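Local structure of early 35 kDa protein (Autographa californica nucleopolyhedrovirus, 1P35) at residues 1-15 with 29-43. The protein blocks apoptosis of the infected insect cell by inhibiting caspases and also suppresses the host's antiviral RNA interference. Numbering follows the deposited sequence.
Sequences CVIFPVEIDVSQTII and YINKIMNTQLTKPVL
Ile8 drives its CD1 into the fork of Leu38, lying 3.6 Å from both Leu38 CD1 and Leu38 CD2, while its CG2 rests on Ile33 CG2. Asn35 and, more loosely, Val42 CG2 border the same hollow, so Ile8 plugs the inside of the 34-41 bend; Leu38 is poorly ordered, which leaves its fit less certain. Asn35 also turns its OD1 to the backbone: Asp9 N reaches it in the carbonyl plane, on a lone pair, at 3.1 Å and nearly straight (176°). Next to it, Met34 N bonds to Asp9 O.

From here strands 10-15 and 29-33 run antiparallel as the open end of the hairpin 10-21/24-33, away from its turn. Ser11 and Lys32 form a hydrogen-bonded pair, as do Ile14 and Ile30; between them the register slips by one residue, a beta bulge at Gln12 and Thr13. Gln12, with positive phi (49°), sits in the bulge, its NE2 against Lys32 CD at 3.5 Å, while the same nitrogen bonds to Ser11 OG.

Tyr29, its CG anti to the backbone N (chi1 -171°), carries its ring over toward Ile15, Thr13 and Cys1; Ile15 CG1 packs at CD2 and Thr13 CG2 lies 3.5 Å from Tyr29 OH. A water joins Tyr29 OH, Thr13 OG1 and Asn31 ND2, and Asn31 OD1 is held by Tyr100.

Strand 2-4 adds a second antiparallel pairing, Phe4 with Leu43, joined by two backbone bonds. Ile3 CG2 nestles against Val42 CG1, and a second water, bound also to Val2 O, gives Leu43 O another donor besides Phe4 N. Mainly apolar packing thus fills the bend, while direct and water-mediated polar links tie the N-terminal segment to two successive strands.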
loop_
_atom_site.group_PDB
_atom_site.type_symbol
_atom_site.label_atom_id
_atom_site.label_comp_id
_atom_site.label_asym_id
_atom_site.label_seq_id
_atom_site.Cartn_x
_atom_site.Cartn_y
_atom_site.Cartn_z
ATOM N N CYS A 1 -18.084 13.624 -12.524
ATOM C CA CYS A 1 -17.515 13.290 -13.828
ATOM C C CYS A 1 -17.713 14.458 -14.758
ATOM O O CYS A 1 -16.827 14.780 -15.534
ATOM C CB CYS A 1 -18.247 12.101 -14.303
ATOM S SG CYS A 1 -18.337 11.166 -12.887
ATOM N N VAL A 2 -18.904 15.036 -14.695
ATOM C CA VAL A 2 -19.249 16.234 -15.507
ATOM C C VAL A 2 -18.736 17.302 -14.567
ATOM O O VAL A 2 -19.368 17.641 -13.552
ATOM C CB VAL A 2 -20.780 16.357 -15.687
ATOM C CG1 VAL A 2 -21.133 17.548 -16.518
ATOM C CG2 VAL A 2 -21.305 15.073 -16.289
ATOM N N ILE A 3 -17.547 17.771 -14.861
ATOM C CA ILE A 3 -16.901 18.750 -13.992
ATOM C C ILE A 3 -17.020 20.203 -14.401
ATOM O O ILE A 3 -16.958 20.537 -15.578
ATOM C CB ILE A 3 -15.429 18.356 -13.834
ATOM C CG1 ILE A 3 -15.377 16.949 -13.209
ATOM C CG2 ILE A 3 -14.671 19.370 -12.994
ATOM C CD1 ILE A 3 -13.959 16.439 -12.914
ATOM N N PHE A 4 -17.197 21.064 -13.405
ATOM C CA PHE A 4 -17.321 22.510 -13.617
ATOM C C PHE A 4 -16.514 23.156 -12.511
ATOM O O PHE A 4 -16.478 22.645 -11.400
ATOM C CB PHE A 4 -18.781 22.980 -13.454
ATOM C CG PHE A 4 -18.952 24.472 -13.566
ATOM C CD1 PHE A 4 -19.087 25.072 -14.811
ATOM C CD2 PHE A 4 -18.817 25.291 -12.435
ATOM C CE1 PHE A 4 -19.065 26.475 -14.937
ATOM C CE2 PHE A 4 -18.791 26.696 -12.535
ATOM C CZ PHE A 4 -18.911 27.287 -13.798
ATOM N N PRO A 5 -15.778 24.232 -12.796
ATOM C CA PRO A 5 -15.470 24.991 -14.008
ATOM C C PRO A 5 -14.942 24.007 -15.044
ATOM O O PRO A 5 -14.382 22.986 -14.673
ATOM C CB PRO A 5 -14.364 25.918 -13.536
ATOM C CG PRO A 5 -14.809 26.236 -12.122
ATOM C CD PRO A 5 -15.111 24.836 -11.629
ATOM N N VAL A 6 -15.067 24.324 -16.329
ATOM C CA VAL A 6 -14.610 23.388 -17.349
ATOM C C VAL A 6 -13.099 23.296 -17.595
ATOM O O VAL A 6 -12.626 22.385 -18.276
ATOM C CB VAL A 6 -15.334 23.648 -18.683
ATOM C CG1 VAL A 6 -16.828 23.321 -18.533
ATOM C CG2 VAL A 6 -15.138 25.110 -19.097
ATOM N N GLU A 7 -12.333 24.229 -17.057
ATOM C CA GLU A 7 -10.884 24.164 -17.233
ATOM C C GLU A 7 -10.393 22.853 -16.580
ATOM O O GLU A 7 -9.932 21.939 -17.254
ATOM C CB GLU A 7 -10.226 25.376 -16.542
ATOM C CG GLU A 7 -10.597 25.492 -15.048
ATOM C CD GLU A 7 -10.026 26.707 -14.341
ATOM O OE1 GLU A 7 -8.784 26.863 -14.343
ATOM O OE2 GLU A 7 -10.825 27.491 -13.773
ATOM N N ILE A 8 -10.549 22.801 -15.257
ATOM C CA ILE A 8 -10.165 21.706 -14.380
ATOM C C ILE A 8 -9.569 20.461 -15.000
ATOM O O ILE A 8 -10.208 19.816 -15.809
ATOM C CB ILE A 8 -11.348 21.255 -13.503
ATOM C CG1 ILE A 8 -11.887 22.437 -12.705
ATOM C CG2 ILE A 8 -10.873 20.162 -12.539
ATOM C CD1 ILE A 8 -10.863 23.005 -11.758
ATOM N N ASP A 9 -8.359 20.115 -14.556
ATOM C CA ASP A 9 -7.641 18.950 -15.027
ATOM C C ASP A 9 -7.694 17.838 -13.970
ATOM O O ASP A 9 -7.318 18.034 -12.825
ATOM C CB ASP A 9 -6.190 19.329 -15.329
ATOM C CG ASP A 9 -5.638 18.582 -16.521
ATOM O OD1 ASP A 9 -5.371 17.363 -16.396
ATOM O OD2 ASP A 9 -5.506 19.214 -17.597
ATOM N N VAL A 10 -8.171 16.676 -14.382
ATOM C CA VAL A 10 -8.329 15.507 -13.547
ATOM C C VAL A 10 -7.701 14.293 -14.176
ATOM O O VAL A 10 -7.456 14.288 -15.363
ATOM C CB VAL A 10 -9.875 15.178 -13.327
ATOM C CG1 VAL A 10 -10.601 14.957 -14.673
ATOM C CG2 VAL A 10 -10.027 13.925 -12.497
ATOM N N SER A 11 -7.446 13.269 -13.353
ATOM C CA SER A 11 -6.943 11.962 -13.811
ATOM C C SER A 11 -7.154 10.911 -12.736
ATOM O O SER A 11 -7.666 11.199 -11.649
ATOM C CB SER A 11 -5.441 11.994 -14.188
ATOM O OG SER A 11 -4.572 12.135 -13.070
ATOM N N GLN A 12 -6.805 9.674 -13.057
ATOM C CA GLN A 12 -6.877 8.599 -12.089
ATOM C C GLN A 12 -8.197 8.467 -11.295
ATOM O O GLN A 12 -8.198 8.465 -10.048
ATOM C CB GLN A 12 -5.720 8.742 -11.090
ATOM C CG GLN A 12 -4.316 8.865 -11.694
ATOM C CD GLN A 12 -3.307 9.338 -10.643
ATOM O OE1 GLN A 12 -2.851 8.564 -9.781
ATOM N NE2 GLN A 12 -3.004 10.639 -10.677
ATOM N N THR A 13 -9.300 8.301 -12.019
ATOM C CA THR A 13 -10.596 8.128 -11.415
ATOM C C THR A 13 -10.794 6.632 -11.118
ATOM O O THR A 13 -10.548 5.769 -11.963
ATOM C CB THR A 13 -11.713 8.695 -12.358
ATOM O OG1 THR A 13 -11.488 10.104 -12.560
ATOM C CG2 THR A 13 -13.086 8.528 -11.748
ATOM N N ILE A 14 -11.212 6.345 -9.893
ATOM C CA ILE A 14 -11.463 4.984 -9.430
ATOM C C ILE A 14 -12.893 4.926 -8.905
ATOM O O ILE A 14 -13.286 5.744 -8.081
ATOM C CB ILE A 14 -10.472 4.629 -8.316
ATOM C CG1 ILE A 14 -9.042 4.877 -8.840
ATOM C CG2 ILE A 14 -10.593 3.172 -7.942
ATOM C CD1 ILE A 14 -7.953 4.565 -7.835
ATOM N N ILE A 15 -13.637 3.909 -9.339
ATOM C CA ILE A 15 -15.026 3.771 -9.020
ATOM C C ILE A 15 -15.372 2.385 -8.596
ATOM O O ILE A 15 -14.832 1.424 -9.132
ATOM C CB ILE A 15 -15.878 4.050 -10.277
ATOM C CG1 ILE A 15 -15.668 5.486 -10.748
ATOM C CG2 ILE A 15 -17.351 3.661 -10.040
ATOM C CD1 ILE A 15 -16.329 5.732 -12.155
ATOM N N TYR A 29 -16.406 6.798 -5.284
ATOM C CA TYR A 29 -15.944 7.521 -6.441
ATOM C C TYR A 29 -14.753 8.320 -5.920
ATOM O O TYR A 29 -14.900 9.112 -4.972
ATOM C CB TYR A 29 -17.086 8.452 -6.959
ATOM C CG TYR A 29 -16.785 9.105 -8.319
ATOM C CD1 TYR A 29 -15.871 10.132 -8.395
ATOM C CD2 TYR A 29 -17.362 8.639 -9.523
ATOM C CE1 TYR A 29 -15.503 10.702 -9.592
ATOM C CE2 TYR A 29 -16.993 9.213 -10.786
ATOM C CZ TYR A 29 -16.039 10.268 -10.783
ATOM O OH TYR A 29 -15.591 10.922 -11.925
ATOM N N ILE A 30 -13.596 8.095 -6.554
ATOM C CA ILE A 30 -12.325 8.707 -6.180
ATOM C C ILE A 30 -11.637 9.258 -7.433
ATOM O O ILE A 30 -11.610 8.594 -8.520
ATOM C CB ILE A 30 -11.332 7.622 -5.601
ATOM C CG1 ILE A 30 -11.836 7.054 -4.303
ATOM C CG2 ILE A 30 -9.941 8.193 -5.348
ATOM C CD1 ILE A 30 -11.776 5.482 -4.352
ATOM N N ASN A 31 -11.096 10.471 -7.313
ATOM C CA ASN A 31 -10.329 11.005 -8.453
ATOM C C ASN A 31 -9.226 11.921 -7.960
ATOM O O ASN A 31 -9.088 12.135 -6.755
ATOM C CB ASN A 31 -11.216 11.737 -9.493
ATOM C CG ASN A 31 -11.844 13.035 -8.979
ATOM O OD1 ASN A 31 -11.522 13.543 -7.893
ATOM N ND2 ASN A 31 -12.781 13.566 -9.766
ATOM N N LYS A 32 -8.425 12.436 -8.883
ATOM C CA LYS A 32 -7.351 13.341 -8.504
ATOM C C LYS A 32 -7.293 14.598 -9.329
ATOM O O LYS A 32 -6.957 14.563 -10.522
ATOM C CB LYS A 32 -6.014 12.604 -8.536
ATOM C CG LYS A 32 -4.838 13.397 -7.979
ATOM C CD LYS A 32 -3.592 12.525 -7.843
ATOM C CE LYS A 32 -3.890 11.315 -6.954
ATOM N NZ LYS A 32 -2.715 10.461 -6.714
ATOM N N ILE A 33 -7.608 15.719 -8.698
ATOM C CA ILE A 33 -7.613 17.032 -9.388
ATOM C C ILE A 33 -6.293 17.801 -9.283
ATOM O O ILE A 33 -5.722 17.942 -8.215
ATOM C CB ILE A 33 -8.806 17.899 -8.866
ATOM C CG1 ILE A 33 -10.109 17.195 -9.266
ATOM C CG2 ILE A 33 -8.747 19.351 -9.439
ATOM C CD1 ILE A 33 -11.388 17.818 -8.752
ATOM N N MET A 34 -5.829 18.300 -10.419
ATOM C CA MET A 34 -4.552 19.009 -10.549
ATOM C C MET A 34 -4.414 20.527 -10.336
ATOM O O MET A 34 -3.286 21.007 -10.191
ATOM C CB MET A 34 -3.963 18.692 -11.919
ATOM C CG MET A 34 -3.269 17.351 -12.017
ATOM S SD MET A 34 -1.841 17.287 -10.921
ATOM C CE MET A 34 -0.869 18.838 -11.427
ATOM N N ASN A 35 -5.505 21.288 -10.318
ATOM C CA ASN A 35 -5.394 22.755 -10.149
ATOM C C ASN A 35 -5.001 23.303 -8.763
ATOM O O ASN A 35 -5.409 22.772 -7.728
ATOM C CB ASN A 35 -6.705 23.400 -10.578
ATOM C CG ASN A 35 -7.078 23.024 -11.983
ATOM O OD1 ASN A 35 -7.142 21.832 -12.322
ATOM N ND2 ASN A 35 -7.322 24.022 -12.817
ATOM N N THR A 36 -4.202 24.374 -8.756
ATOM C CA THR A 36 -3.757 25.011 -7.498
ATOM C C THR A 36 -4.373 26.390 -7.301
ATOM O O THR A 36 -4.567 26.827 -6.164
ATOM C CB THR A 36 -2.210 25.225 -7.405
ATOM O OG1 THR A 36 -1.752 25.966 -8.543
ATOM C CG2 THR A 36 -1.475 23.905 -7.274
ATOM N N GLN A 37 -4.652 27.076 -8.405
ATOM C CA GLN A 37 -5.245 28.407 -8.353
ATOM C C GLN A 37 -6.579 28.357 -7.590
ATOM O O GLN A 37 -6.628 28.641 -6.394
ATOM C CB GLN A 37 -5.463 28.950 -9.782
ATOM C CG GLN A 37 -6.416 28.123 -10.688
ATOM C CD GLN A 37 -5.812 26.823 -11.221
ATOM O OE1 GLN A 37 -4.853 26.289 -10.654
ATOM N NE2 GLN A 37 -6.395 26.296 -12.312
ATOM N N LEU A 38 -7.636 27.968 -8.304
ATOM C CA LEU A 38 -9.003 27.828 -7.805
ATOM C C LEU A 38 -9.370 28.546 -6.513
ATOM O O LEU A 38 -8.929 28.178 -5.421
ATOM C CB LEU A 38 -9.354 26.346 -7.672
ATOM C CG LEU A 38 -9.231 25.509 -8.944
ATOM C CD1 LEU A 38 -9.562 24.058 -8.615
ATOM C CD2 LEU A 38 -10.142 26.070 -10.023
ATOM N N THR A 39 -10.205 29.568 -6.656
ATOM C CA THR A 39 -10.684 30.339 -5.510
ATOM C C THR A 39 -12.126 29.914 -5.171
ATOM O O THR A 39 -12.610 30.169 -4.071
ATOM C CB THR A 39 -10.618 31.854 -5.810
ATOM O OG1 THR A 39 -11.413 32.139 -6.962
ATOM C CG2 THR A 39 -9.180 32.268 -6.102
ATOM N N LYS A 40 -12.795 29.255 -6.112
ATOM C CA LYS A 40 -14.171 28.756 -5.897
ATOM C C LYS A 40 -14.214 27.224 -5.924
ATOM O O LYS A 40 -13.272 26.579 -6.357
ATOM C CB LYS A 40 -15.110 29.348 -6.949
ATOM C CG LYS A 40 -15.193 30.864 -6.777
ATOM C CD LYS A 40 -15.948 31.556 -7.894
ATOM C CE LYS A 40 -16.056 33.061 -7.604
ATOM N NZ LYS A 40 -16.821 33.715 -8.706
ATOM N N PRO A 41 -15.295 26.621 -5.420
ATOM C CA PRO A 41 -15.317 25.158 -5.450
ATOM C C PRO A 41 -15.460 24.504 -6.839
ATOM O O PRO A 41 -15.853 25.136 -7.850
ATOM C CB PRO A 41 -16.497 24.817 -4.543
ATOM C CG PRO A 41 -16.707 26.161 -3.706
ATOM C CD PRO A 41 -16.524 27.143 -4.792
ATOM N N VAL A 42 -15.096 23.227 -6.860
ATOM C CA VAL A 42 -15.215 22.387 -8.034
ATOM C C VAL A 42 -16.590 21.729 -7.806
ATOM O O VAL A 42 -16.870 21.227 -6.709
ATOM C CB VAL A 42 -14.119 21.267 -8.034
ATOM C CG1 VAL A 42 -14.367 20.287 -9.171
ATOM C CG2 VAL A 42 -12.731 21.880 -8.131
ATOM N N LEU A 43 -17.449 21.781 -8.813
ATOM C CA LEU A 43 -18.759 21.138 -8.744
ATOM C C LEU A 43 -18.687 19.938 -9.713
ATOM O O LEU A 43 -18.607 20.119 -10.932
ATOM C CB LEU A 43 -19.865 22.093 -9.210
ATOM C CG LEU A 43 -19.759 23.523 -8.659
ATOM C CD1 LEU A 43 -21.007 24.339 -8.964
ATOM C CD2 LEU A 43 -19.530 23.444 -7.151
HETATM O O HOH W 1 -20.866 19.898 -12.699
HETATM O O HOH W 2 -13.174 12.106 -12.273
#